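Local coordinates for concanavalin A-like lectin protein kinase family protein (Theobroma cacao, PDB 6CTH), which probably transfers phosphate from ATP to protein substrates as the kinase domain of a lectin receptor-type kinase, here holding a magnesium ion and an oxindole inhibitor, at residues A[71-76]-A[119-124]; A[125-130]-A[279-284]. One frame throughout, in Å; residues are numbered along the deposited sequence.

Contact 1. Residues A[71-76]-A[119-124]; sequences HKNLVK and VKDLAS
The loop between helix 54-66 and strand 77-83, the αC-β4 loop of the protein kinase fold, sits against helix 112-132, the αE helix of the C-lobe. Its sequence H-K-N matches the HxN motif of kinases, and residues H71 to L74 form a type I beta turn. H71 opens the turn: with CG anti to its backbone N (chi1 -170°), the imidazole swings its edge round to N73, and ND1 accepts from the backbone N of N73 at 2.9 Å, close to the ring plane. Histidine suits this place because its second nitrogen remains for the helix: NE2 and the carbonyl O of S124 share water W1, which donates to that oxygen at 2.8 Å. K72 follows with a long side chain that curls back at its end, bringing NZ to OD1 of N73 at 2.7 Å, in the plane of the amide and on a lone pair. NZ is 4.3 Å from OD1 of D121, too far for a salt bridge, but the opposite charges probably still attract. Water W3 ties NZ to OG of S124. N73, buried, makes the closest approach to the helix. Its side chain crosses that of D121 at about a right angle, amide and carboxylate planes 26° apart, with ND2 3.3 Å from CG of D121. An amide suits the place because its oxygen accepts from K72 while its nitrogen donates: ND2 gives a bond to the carbonyl O of A155, while the carboxylate OD2 of D121 accepts from the N of A155, so both grip the same residue. Water W2 joins the three polar ends, accepting from NZ of K72 and ND2 of N73 and donating to OD1 of D121 at 3.1 Å.

Contact 2. Residues A[125-130]-A[279-284]; sequences ALLYLH and SIRQVI
Two helices of the C-lobe pack nearly antiparallel through an apolar seam, 125-130 from the central helix 112-132 and 279-284, the N-cap and first turn or so of helix 280-287. Their axes approach to 9.6 Å at an angle of 153°, close enough for branched aliphatic side chains to interdigitate. I280 points into the seam: its CG2, in the crowded position between backbone N and carbonyl carbon, reaches CA of L127 at 3.5 Å, while CG1 and CD1 run on to L126. Beta-branching lets it touch two neighbours at once. These are the αE and αI helices of the protein kinase fold, and the second is started by a capping box: OG of S279 accepts from N of Q282 at 3.2 Å, and OE1 of Q282 accepts from N of S279. L127 leads its end towards the other helix, where CD2 meets CD1 of I284 at 3.9 Å, the two chains crossing at about a right angle. R281, bent at chi3 (-53°), lays its guanidinium over the same leucine, CD1 standing 3.7 Å above the centre of one face. CG of L126 rests on one face of the H130 ring, offset toward the rim. NE2 of H130 is hydrogen-bonded to OD2 of D199 on helix 196-212, and ND1 meets water W4, which lies in the ring plane and accepts from the backbone N of I280 at 3.0 Å.

In the fold
Contact 1 and contact 2 lie on successive turns of helix 112-132, with centres about 10 Å apart. They touch directly: the ring of H71 meets that of Y128, CD1 of L74 lies 3.5 Å from CD2 of Y128, and I280 of contact 2 also packs on A123 of contact 1. The helix thus joins the αC-β4 loop to helix 280-287. Neither contact forms the active site. The side chain of N73 is about 13 Å from the bound inhibitor, and that of L126 about 14 Å from the magnesium ion at D141 and D159. A155, held by N73 and D121, begins strand 155-157, which ends two residues before D159; L74 packs on F160.

Contact 1. Residues A[71-76]-A[119-124]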
ATOM      1  N   HIS A  71      14.122  -1.619  -5.794  1.00 26.83           N
ATOM      2  CA  HIS A  71      14.168  -2.134  -4.423  1.00 26.45           C
ATOM      3  C   HIS A  71      13.385  -3.434  -4.413  1.00 26.74           C
ATOM      4  O   HIS A  71      12.346  -3.549  -5.110  1.00 26.30           O
ATOM      5  CB  HIS A  71      13.640  -1.100  -3.388  1.00 26.87           C
ATOM      6  CG  HIS A  71      13.859  -1.459  -1.959  1.00 26.56           C
ATOM      7  ND1 HIS A  71      13.032  -2.308  -1.254  1.00 26.91           N
ATOM      8  CD2 HIS A  71      14.802  -1.047  -1.077  1.00 26.52           C
ATOM      9  CE1 HIS A  71      13.464  -2.405   0.002  1.00 27.09           C
ATOM     10  NE2 HIS A  71      14.513  -1.615   0.144  1.00 26.68           N
ATOM     11  N   LYS A  72      13.806  -4.374  -3.571  1.00 27.03           N
ATOM     12  CA  LYS A  72      13.109  -5.663  -3.467  1.00 27.65           C
ATOM     13  C   LYS A  72      11.635  -5.501  -3.049  1.00 27.50           C
ATOM     14  O   LYS A  72      10.811  -6.333  -3.373  1.00 27.61           O
ATOM     15  CB  LYS A  72      13.784  -6.665  -2.539  1.00 28.22           C
ATOM     16  CG  LYS A  72      13.713  -6.322  -1.096  1.00 29.08           C
ATOM     17  CD  LYS A  72      14.657  -7.144  -0.208  1.00 29.76           C
ATOM     18  CE  LYS A  72      14.735  -6.503   1.164  1.00 30.71           C
ATOM     19  NZ  LYS A  72      13.511  -6.579   2.010  1.00 31.78           N
ATOM     20  N   ASN A  73      11.324  -4.446  -2.345  1.00 27.25           N
ATOM     21  CA  ASN A  73       9.940  -4.243  -1.867  1.00 27.09           C
ATOM     22  C   ASN A  73       9.218  -3.141  -2.650  1.00 27.22           C
ATOM     23  O   ASN A  73       8.231  -2.605  -2.156  1.00 27.01           O
ATOM     24  CB  ASN A  73       9.927  -4.003  -0.393  1.00 27.30           C
ATOM     25  CG  ASN A  73      10.548  -5.166   0.389  1.00 27.65           C
ATOM     26  OD1 ASN A  73      11.549  -4.987   1.083  1.00 27.99           O
ATOM     27  ND2 ASN A  73       9.997  -6.363   0.221  1.00 27.68           N
ATOM     28  N   LEU A  74       9.678  -2.839  -3.861  1.00 26.93           N
ATOM     29  CA  LEU A  74       8.971  -1.948  -4.765  1.00 27.75           C
ATOM     30  C   LEU A  74       8.655  -2.598  -6.093  1.00 27.86           C
ATOM     31  O   LEU A  74       9.511  -3.298  -6.675  1.00 27.48           O
ATOM     32  CB  LEU A  74       9.733  -0.660  -4.994  1.00 28.23           C
ATOM     33  CG  LEU A  74       9.931   0.250  -3.798  1.00 28.90           C
ATOM     34  CD1 LEU A  74      10.779   1.429  -4.212  1.00 29.46           C
ATOM     35  CD2 LEU A  74       8.586   0.769  -3.315  1.00 29.73           C
ATOM     36  N   VAL A  75       7.454  -2.322  -6.638  1.00 27.71           N
ATOM     37  CA  VAL A  75       7.126  -2.813  -7.953  1.00 28.67           C
ATOM     38  C   VAL A  75       7.995  -2.141  -9.012  1.00 29.02           C
ATOM     39  O   VAL A  75       8.212  -0.925  -8.943  1.00 29.34           O
ATOM     40  CB  VAL A  75       5.631  -2.498  -8.252  1.00 28.85           C
ATOM     41  CG1 VAL A  75       5.295  -2.781  -9.699  1.00 29.84           C
ATOM     42  CG2 VAL A  75       4.760  -3.280  -7.304  1.00 29.22           C
ATOM     43  N   LYS A  76       8.552  -2.939  -9.933  1.00 30.27           N
ATOM     44  CA  LYS A  76       9.345  -2.462 -11.081  1.00 31.93           C
ATOM     45  C   LYS A  76       8.530  -2.281 -12.351  1.00 32.99           C
ATOM     46  O   LYS A  76       7.617  -3.085 -12.635  1.00 35.35           O
ATOM     47  CB  LYS A  76      10.550  -3.441 -11.425  1.00 32.93           C
ATOM     48  N   VAL A 119       4.529  -6.497   6.828  1.00 31.53           N
ATOM     49  CA  VAL A 119       4.616  -5.163   7.408  1.00 31.49           C
ATOM     50  C   VAL A 119       6.085  -4.720   7.362  1.00 31.15           C
ATOM     51  O   VAL A 119       6.365  -3.570   7.022  1.00 30.91           O
ATOM     52  CB  VAL A 119       4.089  -5.131   8.849  1.00 32.12           C
ATOM     53  CG1 VAL A 119       4.409  -3.806   9.535  1.00 32.59           C
ATOM     54  CG2 VAL A 119       2.603  -5.382   8.844  1.00 32.20           C
ATOM     55  N   LYS A 120       6.999  -5.612   7.712  1.00 32.00           N
ATOM     56  CA  LYS A 120       8.467  -5.264   7.655  1.00 31.92           C
ATOM     57  C   LYS A 120       8.912  -4.932   6.204  1.00 31.71           C
ATOM     58  O   LYS A 120       9.708  -4.005   5.994  1.00 31.34           O
ATOM     59  CB  LYS A 120       9.296  -6.395   8.241  1.00 32.96           C
ATOM     60  CG  LYS A 120       9.209  -6.503   9.752  1.00 34.31           C
ATOM     61  CD  LYS A 120       9.991  -7.704  10.222  1.00 35.80           C
ATOM     62  CE  LYS A 120      10.021  -7.755  11.703  1.00 37.69           C
ATOM     63  NZ  LYS A 120      10.802  -8.963  12.116  1.00 39.70           N
ATOM     64  N   ASP A 121       8.365  -5.659   5.233  1.00 31.25           N
ATOM     65  CA  ASP A 121       8.624  -5.435   3.785  1.00 30.99           C
ATOM     66  C   ASP A 121       8.152  -4.052   3.383  1.00 29.49           C
ATOM     67  O   ASP A 121       8.865  -3.303   2.746  1.00 28.30           O
ATOM     68  CB  ASP A 121       7.916  -6.445   2.849  1.00 32.34           C
ATOM     69  CG  ASP A 121       8.534  -7.854   2.828  1.00 34.82           C
ATOM     70  OD1 ASP A 121       9.670  -8.044   3.318  1.00 35.62           O
ATOM     71  OD2 ASP A 121       7.868  -8.773   2.266  1.00 35.72           O
ATOM     72  N   LEU A 122       6.924  -3.710   3.786  1.00 28.58           N
ATOM     73  CA  LEU A 122       6.379  -2.393   3.509  1.00 27.94           C
ATOM     74  C   LEU A 122       7.222  -1.317   4.195  1.00 27.38           C
ATOM     75  O   LEU A 122       7.485  -0.269   3.563  1.00 26.84           O
ATOM     76  CB  LEU A 122       4.892  -2.306   3.959  1.00 27.80           C
ATOM     77  CG  LEU A 122       4.238  -0.947   3.763  1.00 27.79           C
ATOM     78  CD1 LEU A 122       4.187  -0.551   2.334  1.00 28.13           C
ATOM     79  CD2 LEU A 122       2.825  -1.039   4.358  1.00 27.92           C
ATOM     80  N   ALA A 123       7.671  -1.561   5.431  1.00 27.63           N
ATOM     81  CA  ALA A 123       8.481  -0.569   6.160  1.00 28.06           C
ATOM     82  C   ALA A 123       9.819  -0.324   5.430  1.00 28.41           C
ATOM     83  O   ALA A 123      10.243   0.821   5.282  1.00 28.09           O
ATOM     84  CB  ALA A 123       8.727  -0.977   7.588  1.00 28.40           C
ATOM     85  N   SER A 124      10.392  -1.412   4.945  1.00 28.77           N
ATOM     86  CA  SER A 124      11.655  -1.359   4.131  1.00 29.07           C
ATOM     87  C   SER A 124      11.467  -0.532   2.884  1.00 28.27           C
ATOM     88  O   SER A 124      12.312   0.301   2.537  1.00 27.71           O
ATOM     89  CB  SER A 124      12.155  -2.766   3.810  1.00 30.27           C
ATOM     90  OG  SER A 124      12.678  -3.346   5.011  1.00 33.31           O
TER
HETATM   91  O   HOH W   1      15.080  -0.192   2.782  1.00 29.44           O
HETATM   92  O   HOH W   2      11.667  -8.780   1.119  1.00 45.18           O
HETATM   93  O   HOH W   3      13.241  -6.005   4.880  1.00 50.01           O

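Contact 2. Residues A[125-130]-A[279-284]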
ATOM      1  N   ALA A 125      10.345  -0.751   2.184  1.00 27.71           N
ATOM      2  CA  ALA A 125      10.024   0.081   1.019  1.00 27.65           C
ATOM      3  C   ALA A 125       9.967   1.566   1.358  1.00 27.29           C
ATOM      4  O   ALA A 125      10.506   2.387   0.643  1.00 26.53           O
ATOM      5  CB  ALA A 125       8.715  -0.380   0.385  1.00 27.82           C
ATOM      6  N   LEU A 126       9.258   1.890   2.426  1.00 27.18           N
ATOM      7  CA  LEU A 126       9.096   3.263   2.846  1.00 27.89           C
ATOM      8  C   LEU A 126      10.425   3.899   3.248  1.00 27.37           C
ATOM      9  O   LEU A 126      10.659   5.057   2.989  1.00 26.77           O
ATOM     10  CB  LEU A 126       8.083   3.346   3.975  1.00 29.47           C
ATOM     11  CG  LEU A 126       7.345   4.664   4.111  1.00 31.86           C
ATOM     12  CD1 LEU A 126       6.948   5.221   2.760  1.00 32.93           C
ATOM     13  CD2 LEU A 126       6.124   4.503   5.003  1.00 32.03           C
ATOM     14  N   LEU A 127      11.265   3.133   3.920  1.00 26.90           N
ATOM     15  CA  LEU A 127      12.590   3.647   4.322  1.00 27.28           C
ATOM     16  C   LEU A 127      13.372   4.037   3.074  1.00 26.51           C
ATOM     17  O   LEU A 127      14.000   5.087   3.014  1.00 26.66           O
ATOM     18  CB  LEU A 127      13.356   2.616   5.120  1.00 27.62           C
ATOM     19  CG  LEU A 127      14.739   3.021   5.597  1.00 28.40           C
ATOM     20  CD1 LEU A 127      14.682   4.196   6.535  1.00 28.99           C
ATOM     21  CD2 LEU A 127      15.457   1.840   6.274  1.00 29.37           C
ATOM     22  N   TYR A 128      13.322   3.163   2.096  1.00 25.83           N
ATOM     23  CA  TYR A 128      14.005   3.424   0.810  1.00 25.68           C
ATOM     24  C   TYR A 128      13.453   4.685   0.142  1.00 25.62           C
ATOM     25  O   TYR A 128      14.190   5.588  -0.304  1.00 25.33           O
ATOM     26  CB  TYR A 128      13.923   2.213  -0.068  1.00 25.74           C
ATOM     27  CG  TYR A 128      14.458   2.419  -1.492  1.00 25.70           C
ATOM     28  CD1 TYR A 128      15.805   2.354  -1.740  1.00 25.75           C
ATOM     29  CD2 TYR A 128      13.612   2.637  -2.581  1.00 25.82           C
ATOM     30  CE1 TYR A 128      16.318   2.536  -3.028  1.00 25.51           C
ATOM     31  CE2 TYR A 128      14.102   2.810  -3.864  1.00 26.04           C
ATOM     32  CZ  TYR A 128      15.461   2.737  -4.095  1.00 25.70           C
ATOM     33  OH  TYR A 128      15.899   2.924  -5.377  1.00 26.27           O
ATOM     34  N   LEU A 129      12.117   4.798   0.096  1.00 25.45           N
ATOM     35  CA  LEU A 129      11.512   5.967  -0.462  1.00 25.70           C
ATOM     36  C   LEU A 129      11.879   7.248   0.261  1.00 25.90           C
ATOM     37  O   LEU A 129      12.228   8.252  -0.379  1.00 26.07           O
ATOM     38  CB  LEU A 129       9.951   5.819  -0.527  1.00 25.64           C
ATOM     39  CG  LEU A 129       9.369   4.753  -1.459  1.00 25.73           C
ATOM     40  CD1 LEU A 129       7.856   4.717  -1.331  1.00 26.06           C
ATOM     41  CD2 LEU A 129       9.808   4.961  -2.898  1.00 25.88           C
ATOM     42  N   HIS A 130      11.799   7.246   1.571  1.00 26.49           N
ATOM     43  CA  HIS A 130      11.959   8.483   2.339  1.00 27.17           C
ATOM     44  C   HIS A 130      13.406   8.907   2.486  1.00 28.38           C
ATOM     45  O   HIS A 130      13.661  10.117   2.567  1.00 29.55           O
ATOM     46  CB  HIS A 130      11.332   8.374   3.728  1.00 27.25           C
ATOM     47  CG  HIS A 130       9.829   8.392   3.701  1.00 27.20           C
ATOM     48  ND1 HIS A 130       9.056   8.212   4.846  1.00 27.24           N
ATOM     49  CD2 HIS A 130       8.974   8.519   2.665  1.00 27.06           C
ATOM     50  CE1 HIS A 130       7.780   8.274   4.500  1.00 27.27           C
ATOM     51  NE2 HIS A 130       7.687   8.456   3.190  1.00 27.23           N
ATOM     52  N   SER A 279       9.646   8.318  12.700  1.00 32.97           N
ATOM     53  CA  SER A 279      10.228   8.064  11.416  1.00 32.37           C
ATOM     54  C   SER A 279      10.090   6.588  11.076  1.00 31.87           C
ATOM     55  O   SER A 279       9.985   5.720  11.948  1.00 31.34           O
ATOM     56  CB  SER A 279      11.705   8.439  11.366  1.00 33.94           C
ATOM     57  OG  SER A 279      12.490   7.588  12.189  1.00 34.60           O
ATOM     58  N   ILE A 280      10.149   6.261   9.777  1.00 31.31           N
ATOM     59  CA  ILE A 280      10.014   4.863   9.413  1.00 31.55           C
ATOM     60  C   ILE A 280      11.237   4.051   9.935  1.00 31.57           C
ATOM     61  O   ILE A 280      11.106   2.879  10.238  1.00 31.53           O
ATOM     62  CB  ILE A 280       9.761   4.663   7.901  1.00 32.21           C
ATOM     63  CG1 ILE A 280       9.304   3.235   7.609  1.00 32.40           C
ATOM     64  CG2 ILE A 280      10.964   5.072   7.081  1.00 32.52           C
ATOM     65  CD1 ILE A 280       7.939   2.916   8.129  1.00 33.23           C
ATOM     66  N   ARG A 281      12.406   4.661  10.021  0.50 31.67           N
ATOM     67  CA  ARG A 281      13.544   3.958  10.606  0.50 31.68           C
ATOM     68  C   ARG A 281      13.291   3.568  12.077  0.50 32.89           C
ATOM     69  O   ARG A 281      13.618   2.452  12.490  0.50 33.10           O
ATOM     70  CB  ARG A 281      14.833   4.770  10.442  0.50 31.51           C
ATOM     71  CG  ARG A 281      16.060   3.991  10.845  0.50 31.20           C
ATOM     72  CD  ARG A 281      17.351   4.769  10.601  0.50 31.08           C
ATOM     73  NE  ARG A 281      17.546   5.313   9.249  0.50 30.23           N
ATOM     74  CZ  ARG A 281      18.089   4.670   8.249  0.50 28.86           C
ATOM     75  NH1 ARG A 281      18.382   3.407   8.376  0.50 28.31           N
ATOM     76  NH2 ARG A 281      18.228   5.285   7.109  0.50 28.84           N
ATOM     77  N   GLN A 282      12.647   4.443  12.844  1.00 34.25           N
ATOM     78  CA  GLN A 282      12.305   4.136  14.239  1.00 35.29           C
ATOM     79  C   GLN A 282      11.302   3.023  14.323  1.00 35.09           C
ATOM     80  O   GLN A 282      11.376   2.184  15.217  1.00 35.55           O
ATOM     81  CB  GLN A 282      11.771   5.361  14.961  1.00 36.82           C
ATOM     82  CG  GLN A 282      12.796   6.464  15.213  1.00 37.72           C
ATOM     83  CD  GLN A 282      12.174   7.750  15.738  1.00 39.44           C
ATOM     84  OE1 GLN A 282      11.118   8.217  15.286  1.00 38.19           O
ATOM     85  NE2 GLN A 282      12.827   8.324  16.744  1.00 41.49           N
ATOM     86  N   VAL A 283      10.324   3.023  13.392  1.00 33.99           N
ATOM     87  CA  VAL A 283       9.355   1.951  13.297  1.00 33.63           C
ATOM     88  C   VAL A 283      10.031   0.611  13.090  1.00 33.10           C
ATOM     89  O   VAL A 283       9.702  -0.349  13.766  1.00 32.98           O
ATOM     90  CB  VAL A 283       8.363   2.223  12.107  1.00 33.78           C
ATOM     91  CG1 VAL A 283       7.561   0.986  11.733  1.00 33.65           C
ATOM     92  CG2 VAL A 283       7.443   3.389  12.465  1.00 33.83           C
ATOM     93  N   ILE A 284      10.991   0.550  12.163  1.00 32.28           N
ATOM     94  CA  ILE A 284      11.645  -0.711  11.873  1.00 33.25           C
ATOM     95  C   ILE A 284      12.417  -1.228  13.098  1.00 34.51           C
ATOM     96  O   ILE A 284      12.360  -2.440  13.377  1.00 34.23           O
ATOM     97  CB  ILE A 284      12.578  -0.615  10.644  1.00 33.14           C
ATOM     98  CG1 ILE A 284      11.754  -0.383   9.382  1.00 32.15           C
ATOM     99  CG2 ILE A 284      13.463  -1.860  10.481  1.00 33.79           C
ATOM    100  CD1 ILE A 284      12.523   0.174   8.207  1.00 32.21           C
TER
HETATM  101  O   HOH W   4       9.778   8.316   7.605  1.00 28.66           O